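Long-range contacts in type III Pentaketide Synthase (Neurospora crassa, PDB 3EUO), which probably acts as an acyltransferase of the chalcone and stilbene synthase family, building pentaketides by repeated condensation of coenzyme A thioesters: residues A[6-11]-A[221-226]; A[169-174]-A[206-211]; A[359-364]-A[373-378]; A[318-323]-A[336-341]; A[102-107]-A[165-170]. One frame throughout, in Å; residues are numbered along the deposited sequence.

Interaction 1. Residues A[6-11]-A[221-226]; sequences TGLGVQ and PAIYDL
A classic beta bulge, in which Ile223 and Tyr224 both face Ile5, marks the place where strand 224-233 sets off beside strand 4-11 near the middle of the mixed sheet of the thiolase fold. Here the two segments meet at an oblique angle, and Ile223 on one side meets Thr6 and Leu8 on the other. Its CG1 stands anti to the carbonyl carbon (chi1 -61°), and an unstaggered chi2 of 99° swings Ile223 CD1 onto the backbone, 3.1 Å from Thr6 O. Leu8 crosses the same isoleucine obliquely, its CD1 reaching Ile223 CG2 at 3.8 Å. The other Leu8 methyl, CD2, comes to the ring edge of Tyr224, 4.3 Å from CE2; the hydroxyl of that ring is held by Leu339 O. On the far side of Ile223, Thr6 CG2 touches Ala222 CB at 4.1 Å. A water donates to Thr6 O at 2.7 Å and, weakly, to Pro221 O. Direct contact between the segments is therefore mainly apolar, and the carbonyl crowded by the Ile223 methyl still finds a proton donor in the water that bridges the two segments.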
# COMPACT_ATOMS: atom_id res chain seq x y z
N THR A 6 -19.22 -3.82 -12.49
CA THR A 6 -20.59 -4.31 -12.34
C THR A 6 -21.38 -3.57 -11.26
O THR A 6 -22.60 -3.73 -11.15
CB THR A 6 -20.63 -5.81 -12.06
OG1 THR A 6 -19.79 -6.10 -10.95
CG2 THR A 6 -20.14 -6.59 -13.28
N GLY A 7 -20.69 -2.75 -10.48
CA GLY A 7 -21.36 -1.88 -9.51
C GLY A 7 -20.47 -0.72 -9.13
O GLY A 7 -19.24 -0.83 -9.20
N LEU A 8 -21.09 0.39 -8.73
CA LEU A 8 -20.36 1.54 -8.20
C LEU A 8 -21.14 2.07 -7.01
O LEU A 8 -22.38 2.01 -6.99
CB LEU A 8 -20.21 2.65 -9.24
CG LEU A 8 -19.55 2.37 -10.59
CD1 LEU A 8 -20.58 1.96 -11.65
CD2 LEU A 8 -18.78 3.61 -11.06
N GLY A 9 -20.42 2.58 -6.02
CA GLY A 9 -21.03 3.21 -4.86
C GLY A 9 -20.20 4.38 -4.38
O GLY A 9 -18.96 4.35 -4.46
N VAL A 10 -20.88 5.40 -3.88
CA VAL A 10 -20.22 6.61 -3.41
C VAL A 10 -20.91 7.04 -2.14
O VAL A 10 -22.14 6.99 -2.04
CB VAL A 10 -20.30 7.74 -4.47
CG1 VAL A 10 -19.63 9.03 -3.96
CG2 VAL A 10 -19.66 7.29 -5.79
N GLN A 11 -20.12 7.45 -1.15
CA GLN A 11 -20.68 7.99 0.08
C GLN A 11 -19.88 9.20 0.55
O GLN A 11 -18.77 9.07 1.06
CB GLN A 11 -20.77 6.93 1.18
CG GLN A 11 -21.45 7.42 2.46
CD GLN A 11 -22.93 7.71 2.27
OE1 GLN A 11 -23.61 7.07 1.47
NE2 GLN A 11 -23.43 8.67 3.03
N PRO A 221 -25.50 -8.12 -16.81
CA PRO A 221 -25.37 -6.67 -16.95
C PRO A 221 -24.06 -6.16 -16.34
O PRO A 221 -23.52 -6.77 -15.41
CB PRO A 221 -26.56 -6.12 -16.16
CG PRO A 221 -27.47 -7.28 -15.93
CD PRO A 221 -26.58 -8.47 -15.87
N ALA A 222 -23.57 -5.06 -16.88
CA ALA A 222 -22.44 -4.34 -16.30
C ALA A 222 -22.64 -2.87 -16.62
O ALA A 222 -23.45 -2.52 -17.49
CB ALA A 222 -21.13 -4.84 -16.88
N ILE A 223 -21.92 -2.00 -15.91
CA ILE A 223 -22.03 -0.57 -16.14
C ILE A 223 -20.99 -0.14 -17.17
O ILE A 223 -21.32 0.54 -18.15
CB ILE A 223 -21.91 0.25 -14.83
CG1 ILE A 223 -23.03 -0.11 -13.87
CG2 ILE A 223 -22.02 1.73 -15.12
CD1 ILE A 223 -22.63 -1.06 -12.82
N TYR A 224 -19.74 -0.55 -16.96
CA TYR A 224 -18.65 -0.27 -17.88
C TYR A 224 -17.86 -1.55 -18.11
O TYR A 224 -17.74 -2.36 -17.19
CB TYR A 224 -17.68 0.76 -17.31
CG TYR A 224 -18.25 2.12 -16.96
CD1 TYR A 224 -18.49 3.07 -17.96
CD2 TYR A 224 -18.52 2.46 -15.64
CE1 TYR A 224 -19.00 4.33 -17.65
CE2 TYR A 224 -19.03 3.73 -15.32
CZ TYR A 224 -19.27 4.65 -16.33
OH TYR A 224 -19.78 5.90 -16.00
N ASP A 225 -17.33 -1.71 -19.31
CA ASP A 225 -16.29 -2.71 -19.57
C ASP A 225 -14.94 -2.00 -19.54
O ASP A 225 -14.79 -0.90 -20.09
CB ASP A 225 -16.50 -3.38 -20.92
CG ASP A 225 -17.80 -4.14 -21.01
OD1 ASP A 225 -18.05 -5.00 -20.14
OD2 ASP A 225 -18.58 -3.88 -21.94
N LEU A 226 -13.95 -2.61 -18.89
CA LEU A 226 -12.61 -2.02 -18.83
C LEU A 226 -11.77 -2.61 -19.96
O LEU A 226 -11.50 -3.80 -19.97
CB LEU A 226 -11.96 -2.26 -17.46
CG LEU A 226 -10.52 -1.80 -17.23
CD1 LEU A 226 -10.30 -0.33 -17.57
CD2 LEU A 226 -10.10 -2.09 -15.79
O HOH W 1 -24.20 -4.63 -13.09

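Interaction 2. Residues A[169-174]-A[206-211]; sequences ILVLAL and SAVILS
Val171 O is gripped twice from the facing strand: Val208 N donates to it at 2.9 Å, lying in the carbonyl plane, and the CA-H of Ala207 adds a short contact with 3.1 Å between Ala207 CA and Val171 O. Val171 N repays the strand by donating to Val208 O almost along the C=O axis. The same reciprocal pairing joins Ile169 with Leu210 and Ala173 with Ser206, six backbone bonds in all; the straightest runs from Ala173 N to Ser206 O at 2.9 Å, with 176° at the hydrogen. Between these rings lie the non-hydrogen-bonded pairs Leu170-Ile209 and Leu172-Ala207. On their face Leu170 CG is anti to the backbone N (chi1 176°), which carries CD1 over the partner strand to touch Ile209 CD1 at 3.9 Å. Leu172 CD1 comes equally close to Ala207 CB, and helix 70-96 packs on both leucines. On the other face Val171 and Val208 lie side by side, pointing the same way, with Val171 CB 3.7 Å from Val208 CG2. Nearby, the Ser206 hydroxyl is engaged by Ala333 O. Strand 204-211 thus runs antiparallel to strand 168-175, as the last strand of the first half-sheet does in the thiolase fold.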
# COMPACT_ATOMS: atom_id res chain seq x y z
N ILE A 169 -13.69 -8.17 -7.48
CA ILE A 169 -12.79 -7.36 -6.67
C ILE A 169 -13.44 -6.07 -6.18
O ILE A 169 -13.91 -5.26 -6.99
CB ILE A 169 -11.47 -7.06 -7.41
CG1 ILE A 169 -10.83 -8.37 -7.89
CG2 ILE A 169 -10.52 -6.23 -6.50
CD1 ILE A 169 -9.38 -8.27 -8.35
N LEU A 170 -13.47 -5.88 -4.86
CA LEU A 170 -13.89 -4.62 -4.29
C LEU A 170 -12.74 -3.64 -4.42
O LEU A 170 -11.69 -3.82 -3.79
CB LEU A 170 -14.30 -4.78 -2.81
CG LEU A 170 -14.70 -3.50 -2.06
CD1 LEU A 170 -15.81 -2.72 -2.77
CD2 LEU A 170 -15.11 -3.81 -0.64
N VAL A 171 -12.95 -2.59 -5.22
CA VAL A 171 -11.95 -1.53 -5.41
C VAL A 171 -12.42 -0.29 -4.66
O VAL A 171 -13.47 0.27 -4.97
CB VAL A 171 -11.73 -1.18 -6.89
CG1 VAL A 171 -10.43 -0.38 -7.07
CG2 VAL A 171 -11.70 -2.44 -7.76
N LEU A 172 -11.62 0.16 -3.69
CA LEU A 172 -12.11 1.14 -2.72
C LEU A 172 -11.14 2.29 -2.49
O LEU A 172 -9.95 2.07 -2.32
CB LEU A 172 -12.42 0.43 -1.38
CG LEU A 172 -12.83 1.28 -0.16
CD1 LEU A 172 -14.21 1.89 -0.35
CD2 LEU A 172 -12.77 0.44 1.13
N ALA A 173 -11.67 3.51 -2.46
CA ALA A 173 -10.89 4.69 -2.08
C ALA A 173 -11.59 5.44 -0.96
O ALA A 173 -12.80 5.68 -1.02
CB ALA A 173 -10.67 5.60 -3.27
N LEU A 174 -10.82 5.79 0.07
CA LEU A 174 -11.34 6.61 1.15
C LEU A 174 -10.33 7.69 1.49
O LEU A 174 -9.15 7.39 1.72
CB LEU A 174 -11.65 5.74 2.38
CG LEU A 174 -11.89 6.41 3.74
CD1 LEU A 174 -13.14 7.30 3.74
CD2 LEU A 174 -11.98 5.35 4.83
N SER A 206 -15.48 6.05 -2.15
CA SER A 206 -16.12 5.55 -3.35
C SER A 206 -15.57 4.17 -3.66
O SER A 206 -14.44 3.86 -3.32
CB SER A 206 -15.88 6.49 -4.53
OG SER A 206 -14.50 6.64 -4.77
N ALA A 207 -16.39 3.35 -4.31
CA ALA A 207 -16.01 1.97 -4.59
C ALA A 207 -16.60 1.50 -5.91
O ALA A 207 -17.65 1.98 -6.34
CB ALA A 207 -16.46 1.06 -3.45
N VAL A 208 -15.90 0.56 -6.54
CA VAL A 208 -16.44 -0.18 -7.67
C VAL A 208 -16.19 -1.67 -7.46
O VAL A 208 -15.30 -2.07 -6.71
CB VAL A 208 -15.86 0.26 -9.06
CG1 VAL A 208 -16.11 1.76 -9.29
CG2 VAL A 208 -14.38 -0.08 -9.19
N ILE A 209 -17.02 -2.49 -8.11
CA ILE A 209 -16.74 -3.91 -8.22
C ILE A 209 -16.19 -4.16 -9.61
O ILE A 209 -16.83 -3.80 -10.60
CB ILE A 209 -18.01 -4.77 -8.02
CG1 ILE A 209 -18.64 -4.48 -6.65
CG2 ILE A 209 -17.67 -6.24 -8.24
CD1 ILE A 209 -17.72 -4.78 -5.45
N LEU A 210 -14.99 -4.73 -9.68
CA LEU A 210 -14.43 -5.18 -10.96
C LEU A 210 -14.50 -6.69 -11.02
O LEU A 210 -13.95 -7.38 -10.15
CB LEU A 210 -12.99 -4.71 -11.15
CG LEU A 210 -12.41 -4.90 -12.56
CD1 LEU A 210 -13.10 -3.98 -13.59
CD2 LEU A 210 -10.90 -4.66 -12.57
N SER A 211 -15.18 -7.20 -12.04
CA SER A 211 -15.32 -8.64 -12.25
C SER A 211 -14.53 -9.09 -13.47
O SER A 211 -14.39 -8.34 -14.43
CB SER A 211 -16.80 -8.99 -12.46
OG SER A 211 -16.96 -10.37 -12.77

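Interaction 3. Residues A[359-364]-A[373-378]; sequences YVVGCA and MCMLKR
Val361 sits at the apolar centre of this beta hairpin, made by strands 359-366 and 370-378 in the C-terminal half of the thiolase fold, and it is flanked by two methionines. Val361 CG2 meets Met375 CE at 4.0 Å, the methionine bent at chi2 and chi3, whereas the extended chain of Met373 passes obliquely by Val361 CG1 and reaches on to Cys363 SG, 3.8 Å from its CE. Helix 258-277 packs against both methionines. On the opposite face Cys374 SG lies 3.7 Å from Gly362 CA, so close that a beta carbon on Gly362 would clash with it. Reciprocal backbone bonds join Gly362 with Cys374 and Val360 with Leu376, the straightest being Leu376 N to Val360 O at 2.8 Å and 175°. Toward the polar edge, Tyr359 and Lys377 run side by side in the same direction, and the lysine methylenes follow the ring. An alanine in place of Tyr359 removes the ring, and with it the edge-to-face contact with Tyr285, and would probably leave the Lys377 methylenes less well ordered. Arg378 ends in a salt bridge with Asp348. Beside it Lys377 stays extended as far as CE, which comes to 3.3 Å from Tyr359 OH.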
# COMPACT_ATOMS: atom_id res chain seq x y z
N TYR A 359 -17.84 5.22 -25.20
CA TYR A 359 -16.48 5.02 -24.74
C TYR A 359 -16.02 6.20 -23.90
O TYR A 359 -16.24 7.36 -24.27
CB TYR A 359 -15.52 4.77 -25.91
CG TYR A 359 -15.83 3.49 -26.65
CD1 TYR A 359 -15.21 2.28 -26.30
CD2 TYR A 359 -16.74 3.48 -27.71
CE1 TYR A 359 -15.51 1.10 -26.97
CE2 TYR A 359 -17.05 2.30 -28.38
CZ TYR A 359 -16.42 1.12 -28.02
OH TYR A 359 -16.71 -0.04 -28.69
N VAL A 360 -15.38 5.89 -22.78
CA VAL A 360 -15.05 6.88 -21.76
C VAL A 360 -13.57 6.77 -21.43
O VAL A 360 -13.05 5.69 -21.16
CB VAL A 360 -15.89 6.65 -20.47
CG1 VAL A 360 -15.65 7.76 -19.45
CG2 VAL A 360 -17.38 6.56 -20.80
N VAL A 361 -12.88 7.91 -21.48
CA VAL A 361 -11.49 7.95 -21.09
C VAL A 361 -11.42 8.41 -19.64
O VAL A 361 -11.96 9.46 -19.30
CB VAL A 361 -10.67 8.90 -22.01
CG1 VAL A 361 -9.23 8.98 -21.55
CG2 VAL A 361 -10.74 8.42 -23.46
N GLY A 362 -10.78 7.61 -18.79
CA GLY A 362 -10.56 7.98 -17.40
C GLY A 362 -9.14 8.52 -17.27
O GLY A 362 -8.23 7.99 -17.89
N CYS A 363 -8.96 9.58 -16.48
CA CYS A 363 -7.64 10.17 -16.30
C CYS A 363 -7.49 10.78 -14.91
O CYS A 363 -8.41 11.41 -14.38
CB CYS A 363 -7.40 11.23 -17.38
SG CYS A 363 -5.73 11.93 -17.38
N ALA A 364 -6.31 10.58 -14.32
CA ALA A 364 -5.98 11.10 -12.99
C ALA A 364 -4.47 11.29 -12.87
O ALA A 364 -3.70 10.53 -13.47
CB ALA A 364 -6.48 10.15 -11.90
N MET A 373 -4.39 6.58 -16.98
CA MET A 373 -5.53 6.65 -17.90
C MET A 373 -6.15 5.27 -18.06
O MET A 373 -5.45 4.26 -17.98
CB MET A 373 -5.14 7.18 -19.28
CG MET A 373 -5.08 8.68 -19.41
SD MET A 373 -5.08 9.28 -21.15
CE MET A 373 -4.50 10.94 -20.84
N CYS A 374 -7.45 5.23 -18.30
CA CYS A 374 -8.13 3.99 -18.65
C CYS A 374 -9.15 4.24 -19.75
O CYS A 374 -9.64 5.37 -19.91
CB CYS A 374 -8.79 3.37 -17.41
SG CYS A 374 -10.15 4.32 -16.71
N MET A 375 -9.44 3.19 -20.51
CA MET A 375 -10.52 3.25 -21.49
C MET A 375 -11.65 2.34 -21.04
O MET A 375 -11.44 1.14 -20.84
CB MET A 375 -10.02 2.82 -22.87
CG MET A 375 -11.09 2.92 -23.97
SD MET A 375 -11.60 4.60 -24.41
CE MET A 375 -10.22 5.04 -25.47
N LEU A 376 -12.84 2.92 -20.90
CA LEU A 376 -14.04 2.17 -20.54
C LEU A 376 -15.02 2.17 -21.69
O LEU A 376 -15.11 3.15 -22.45
CB LEU A 376 -14.71 2.78 -19.31
CG LEU A 376 -13.85 2.95 -18.05
CD1 LEU A 376 -14.55 3.83 -17.03
CD2 LEU A 376 -13.52 1.59 -17.45
N LYS A 377 -15.74 1.07 -21.84
CA LYS A 377 -16.87 1.00 -22.75
C LYS A 377 -18.12 1.05 -21.88
O LYS A 377 -18.28 0.25 -20.96
CB LYS A 377 -16.83 -0.27 -23.61
CG LYS A 377 -17.92 -0.35 -24.68
CD LYS A 377 -17.73 -1.56 -25.58
CE LYS A 377 -18.79 -1.62 -26.68
NZ LYS A 377 -20.06 -2.22 -26.19
N ARG A 378 -18.98 2.02 -22.16
CA ARG A 378 -20.20 2.17 -21.40
C ARG A 378 -21.31 1.33 -22.03
O ARG A 378 -21.60 1.48 -23.22
CB ARG A 378 -20.59 3.65 -21.34
CG ARG A 378 -21.85 3.91 -20.55
CD ARG A 378 -22.07 5.39 -20.40
NE ARG A 378 -23.39 5.70 -19.87
CZ ARG A 378 -23.80 6.93 -19.58
NH1 ARG A 378 -23.00 7.97 -19.77
NH2 ARG A 378 -25.03 7.12 -19.10

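Interaction 4. Residues A[318-323]-A[336-341]; sequences RASYDR and FSVLNR
Arg341 grips Asp322 side-on with two nitrogens, NE to OD2 at 2.7 Å and NH2 to OD1 at 3.1 Å. Both oxygens lie near the guanidinium plane, yet the nitrogens meet them from above the carboxylate, whose plane is turned 60° from that of the guanidinium. Asp322 OD2 has a further partner on its own helix, Arg323 NH1, 2.8 Å away, so one carboxylate serves two arginines. Arg323 in turn lays one guanidinium face against the aliphatic root of Arg341, its NE 3.5 Å from Arg341 CB. The same NE bonds weakly to Ser337 OG and, also weakly, to Ser337 O. A water accepts hydrogen bonds from Arg323 NH2 at 2.7 Å and from Asn340 ND2, and donates one to Ser337 O. Behind this polar cluster Val338 wedges between the helices: CG1 meets Ala319 CB at 3.9 Å and CG2 lies alongside Arg323 CG. In the second shell Tyr12 hydrogen-bonds Ser337 OG, and Asp346 with Glu344 hold Arg341 NH1. The helix segments cross at 119°, with their axes approaching to 8.5 Å. Arg323 NH1 and Arg341 NE, 4.2 Å apart, would probably repel, and the Asp322 carboxylate between them probably offsets that, favouring its own ionised form.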
# COMPACT_ATOMS: atom_id res chain seq x y z
N ARG A 318 -18.37 16.71 -18.10
CA ARG A 318 -19.49 17.23 -17.29
C ARG A 318 -19.58 16.67 -15.86
O ARG A 318 -19.90 17.40 -14.91
CB ARG A 318 -20.82 17.04 -18.02
CG ARG A 318 -21.16 15.58 -18.33
CD ARG A 318 -22.23 15.50 -19.41
NE ARG A 318 -22.44 14.13 -19.88
CZ ARG A 318 -21.66 13.51 -20.76
NH1 ARG A 318 -20.59 14.12 -21.27
NH2 ARG A 318 -21.95 12.28 -21.14
N ALA A 319 -19.32 15.37 -15.71
CA ALA A 319 -19.33 14.73 -14.39
C ALA A 319 -18.15 15.17 -13.51
O ALA A 319 -18.27 15.22 -12.29
CB ALA A 319 -19.37 13.21 -14.54
N SER A 320 -17.03 15.50 -14.15
CA SER A 320 -15.85 16.02 -13.46
C SER A 320 -16.14 17.40 -12.90
O SER A 320 -15.86 17.68 -11.74
CB SER A 320 -14.66 16.08 -14.40
OG SER A 320 -14.30 14.79 -14.85
N TYR A 321 -16.74 18.26 -13.72
CA TYR A 321 -17.23 19.56 -13.27
C TYR A 321 -18.24 19.46 -12.14
O TYR A 321 -18.17 20.22 -11.17
CB TYR A 321 -17.80 20.37 -14.44
CG TYR A 321 -16.73 21.16 -15.15
CD1 TYR A 321 -16.21 20.73 -16.36
CD2 TYR A 321 -16.22 22.34 -14.60
CE1 TYR A 321 -15.21 21.46 -17.02
CE2 TYR A 321 -15.24 23.07 -15.24
CZ TYR A 321 -14.73 22.63 -16.45
OH TYR A 321 -13.75 23.35 -17.09
N ASP A 322 -19.19 18.54 -12.27
CA ASP A 322 -20.24 18.35 -11.28
C ASP A 322 -19.66 17.99 -9.91
O ASP A 322 -20.06 18.56 -8.90
CB ASP A 322 -21.21 17.25 -11.73
CG ASP A 322 -22.34 17.05 -10.75
OD1 ASP A 322 -23.37 17.74 -10.89
OD2 ASP A 322 -22.21 16.19 -9.85
N ARG A 323 -18.73 17.04 -9.90
CA ARG A 323 -18.04 16.64 -8.67
C ARG A 323 -17.22 17.78 -8.07
O ARG A 323 -17.32 18.08 -6.88
CB ARG A 323 -17.14 15.43 -8.95
CG ARG A 323 -17.72 14.11 -8.50
CD ARG A 323 -19.00 13.76 -9.24
NE ARG A 323 -19.81 12.90 -8.38
CZ ARG A 323 -20.86 13.30 -7.67
NH1 ARG A 323 -21.28 14.56 -7.73
NH2 ARG A 323 -21.50 12.42 -6.92
N PHE A 336 -14.00 7.59 -8.89
CA PHE A 336 -15.15 6.67 -8.93
C PHE A 336 -16.46 7.44 -8.75
O PHE A 336 -17.50 7.04 -9.28
CB PHE A 336 -15.04 5.53 -7.89
CG PHE A 336 -13.85 4.61 -8.09
CD1 PHE A 336 -13.22 4.48 -9.33
CD2 PHE A 336 -13.39 3.82 -7.03
CE1 PHE A 336 -12.13 3.61 -9.50
CE2 PHE A 336 -12.31 2.96 -7.19
CZ PHE A 336 -11.68 2.85 -8.42
N SER A 337 -16.39 8.54 -8.01
CA SER A 337 -17.52 9.45 -7.84
C SER A 337 -17.91 10.06 -9.19
O SER A 337 -19.10 10.13 -9.52
CB SER A 337 -17.19 10.54 -6.82
OG SER A 337 -18.31 11.35 -6.57
N VAL A 338 -16.91 10.49 -9.96
CA VAL A 338 -17.10 10.95 -11.34
C VAL A 338 -17.74 9.87 -12.24
O VAL A 338 -18.74 10.12 -12.92
CB VAL A 338 -15.78 11.49 -11.94
CG1 VAL A 338 -15.93 11.81 -13.43
CG2 VAL A 338 -15.30 12.73 -11.17
N LEU A 339 -17.18 8.65 -12.22
CA LEU A 339 -17.74 7.55 -13.02
C LEU A 339 -19.17 7.16 -12.63
O LEU A 339 -19.99 6.80 -13.50
CB LEU A 339 -16.82 6.33 -12.99
CG LEU A 339 -15.51 6.48 -13.75
CD1 LEU A 339 -14.59 5.34 -13.37
CD2 LEU A 339 -15.75 6.50 -15.27
N ASN A 340 -19.47 7.23 -11.33
CA ASN A 340 -20.82 6.99 -10.84
C ASN A 340 -21.78 8.07 -11.34
O ASN A 340 -22.87 7.78 -11.83
CB ASN A 340 -20.82 6.93 -9.31
CG ASN A 340 -22.16 6.47 -8.74
OD1 ASN A 340 -22.76 5.51 -9.22
ND2 ASN A 340 -22.63 7.16 -7.71
N ARG A 341 -21.36 9.32 -11.22
CA ARG A 341 -22.21 10.45 -11.61
C ARG A 341 -22.42 10.49 -13.13
O ARG A 341 -23.51 10.85 -13.59
CB ARG A 341 -21.61 11.76 -11.11
CG ARG A 341 -22.42 13.02 -11.43
CD ARG A 341 -23.63 13.19 -10.51
NE ARG A 341 -24.22 14.52 -10.67
CZ ARG A 341 -25.48 14.76 -11.00
NH1 ARG A 341 -26.34 13.76 -11.18
NH2 ARG A 341 -25.90 16.01 -11.13
O HOH W 2 -21.25 9.74 -7.47

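Interaction 5. Residues A[102-107]-A[165-170]; sequences QITHMV and KPARIL
Parallel beta pairing joins these segments at the start of strands 105-109 and 168-175, neighbours in the first half-sheet of the thiolase fold. Leu170 sits between two bonds, its N donating to His105 O at 3.1 Å and its O accepting from Val107 N at 2.8 Å. One step earlier Thr104 N donates to Arg168 O at 2.9 Å, lying in the carbonyl plane. Thr104 also answers with its side chain: OG1 stands between the backbone N and the carbonyl carbon (chi1 60°), accepts from Arg168 N at 3.0 Å, and is hydrogen-bonded to His105 ND1 at 2.7 Å, in the plane of the imidazole. A valine in place of Thr104 takes away this hydroxyl and would probably leave Arg168 N less well satisfied and the imidazole less firmly oriented. That ring is further fixed by Ile169, whose CD1 lies over one face, 3.9 Å from the centroid of the His105 ring, in a CH-pi contact, and by His160 of helix 145-162, which meets it edge-to-face. The polar end of Arg168 leads away from the strand pair, with NH2 bonded to Ile214 O. Farther along, Val107 CG2 meets Ile169 CG2 at 3.9 Å.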
# COMPACT_ATOMS: atom_id res chain seq x y z
N GLN A 102 -18.75 -13.81 -2.06
CA GLN A 102 -18.38 -13.81 -3.47
C GLN A 102 -17.18 -12.92 -3.80
O GLN A 102 -16.61 -13.03 -4.88
CB GLN A 102 -19.57 -13.38 -4.33
CG GLN A 102 -20.68 -14.41 -4.44
CD GLN A 102 -21.84 -13.88 -5.26
OE1 GLN A 102 -22.65 -13.09 -4.77
NE2 GLN A 102 -21.90 -14.28 -6.53
N ILE A 103 -16.82 -12.04 -2.87
CA ILE A 103 -15.71 -11.11 -3.10
C ILE A 103 -14.39 -11.85 -2.90
O ILE A 103 -14.14 -12.41 -1.83
CB ILE A 103 -15.81 -9.85 -2.20
CG1 ILE A 103 -17.15 -9.13 -2.39
CG2 ILE A 103 -14.63 -8.90 -2.44
CD1 ILE A 103 -17.42 -8.63 -3.81
N THR A 104 -13.55 -11.83 -3.93
CA THR A 104 -12.31 -12.62 -3.95
C THR A 104 -11.06 -11.82 -3.60
O THR A 104 -10.10 -12.37 -3.06
CB THR A 104 -12.08 -13.27 -5.33
OG1 THR A 104 -11.99 -12.23 -6.33
CG2 THR A 104 -13.22 -14.22 -5.70
N HIS A 105 -11.07 -10.53 -3.93
CA HIS A 105 -9.95 -9.63 -3.65
C HIS A 105 -10.52 -8.29 -3.23
O HIS A 105 -11.67 -7.96 -3.54
CB HIS A 105 -9.10 -9.33 -4.89
CG HIS A 105 -8.57 -10.52 -5.64
ND1 HIS A 105 -9.39 -11.41 -6.31
CD2 HIS A 105 -7.30 -10.90 -5.91
CE1 HIS A 105 -8.64 -12.31 -6.93
NE2 HIS A 105 -7.37 -12.02 -6.71
N MET A 106 -9.70 -7.49 -2.55
CA MET A 106 -10.01 -6.11 -2.23
C MET A 106 -8.77 -5.30 -2.57
O MET A 106 -7.66 -5.68 -2.20
CB MET A 106 -10.35 -5.99 -0.74
CG MET A 106 -10.81 -4.62 -0.26
SD MET A 106 -11.32 -4.72 1.49
CE MET A 106 -13.07 -4.97 1.36
N VAL A 107 -8.93 -4.22 -3.34
CA VAL A 107 -7.82 -3.29 -3.60
C VAL A 107 -8.25 -1.92 -3.10
O VAL A 107 -9.17 -1.33 -3.66
CB VAL A 107 -7.41 -3.20 -5.09
CG1 VAL A 107 -6.22 -2.25 -5.27
CG2 VAL A 107 -7.04 -4.58 -5.64
N LYS A 165 -10.50 -19.05 -12.66
CA LYS A 165 -11.26 -18.78 -11.44
C LYS A 165 -12.04 -17.48 -11.53
O LYS A 165 -11.54 -16.50 -12.11
CB LYS A 165 -10.34 -18.72 -10.22
CG LYS A 165 -9.63 -20.03 -9.89
CD LYS A 165 -8.41 -19.79 -9.01
CE LYS A 165 -8.77 -19.30 -7.61
NZ LYS A 165 -9.48 -20.33 -6.79
N PRO A 166 -13.25 -17.45 -10.94
CA PRO A 166 -14.01 -16.20 -10.83
C PRO A 166 -13.26 -15.19 -9.97
O PRO A 166 -12.69 -15.55 -8.93
CB PRO A 166 -15.30 -16.64 -10.12
CG PRO A 166 -15.41 -18.10 -10.39
CD PRO A 166 -14.00 -18.59 -10.36
N ALA A 167 -13.23 -13.95 -10.43
CA ALA A 167 -12.71 -12.86 -9.61
C ALA A 167 -13.76 -11.78 -9.52
O ALA A 167 -14.33 -11.36 -10.54
CB ALA A 167 -11.42 -12.31 -10.21
N ARG A 168 -14.02 -11.34 -8.30
CA ARG A 168 -14.88 -10.21 -8.03
C ARG A 168 -14.14 -9.34 -7.03
O ARG A 168 -13.96 -9.73 -5.87
CB ARG A 168 -16.21 -10.67 -7.42
CG ARG A 168 -16.93 -11.77 -8.21
CD ARG A 168 -17.55 -11.26 -9.54
NE ARG A 168 -18.32 -12.33 -10.18
CZ ARG A 168 -17.82 -13.22 -11.04
NH1 ARG A 168 -16.55 -13.18 -11.41
NH2 ARG A 168 -18.61 -14.16 -11.54
N ILE A 169 -13.69 -8.17 -7.48
CA ILE A 169 -12.79 -7.36 -6.67
C ILE A 169 -13.44 -6.07 -6.18
O ILE A 169 -13.91 -5.26 -6.99
CB ILE A 169 -11.47 -7.06 -7.41
CG1 ILE A 169 -10.83 -8.37 -7.89
CG2 ILE A 169 -10.52 -6.23 -6.50
CD1 ILE A 169 -9.38 -8.27 -8.35
N LEU A 170 -13.47 -5.88 -4.86
CA LEU A 170 -13.89 -4.62 -4.29
C LEU A 170 -12.74 -3.64 -4.42
O LEU A 170 -11.69 -3.82 -3.79
CB LEU A 170 -14.30 -4.78 -2.81
CG LEU A 170 -14.70 -3.50 -2.06
CD1 LEU A 170 -15.81 -2.72 -2.77
CD2 LEU A 170 -15.11 -3.81 -0.64

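How the interactions relate
Interactions 5, 2, 1 and 3 follow one another across a single mixed sheet. Interactions 5 and 2 share Ile169 and Leu170 on strand 168-175, paired in parallel on one side and antiparallel on the other. Gly9 O to Ala207 N, 2.8 Å, ties interaction 2 to interaction 1, and Asp225 N to Lys377 O, 2.7 Å, carries the sheet on to interaction 3. Interaction 1 is thus the seam between its two halves. Helix segment 336-341 of interaction 4 packs on the sheet, touching Val208 and Leu376 (Leu339 CD2 to Leu376 CD1, 3.4 Å). Cys143, found as 3-sulfinoalanine, is probably the nucleophilic cysteine of this family; Ala173 of interaction 2 lies near its neighbouring glycines.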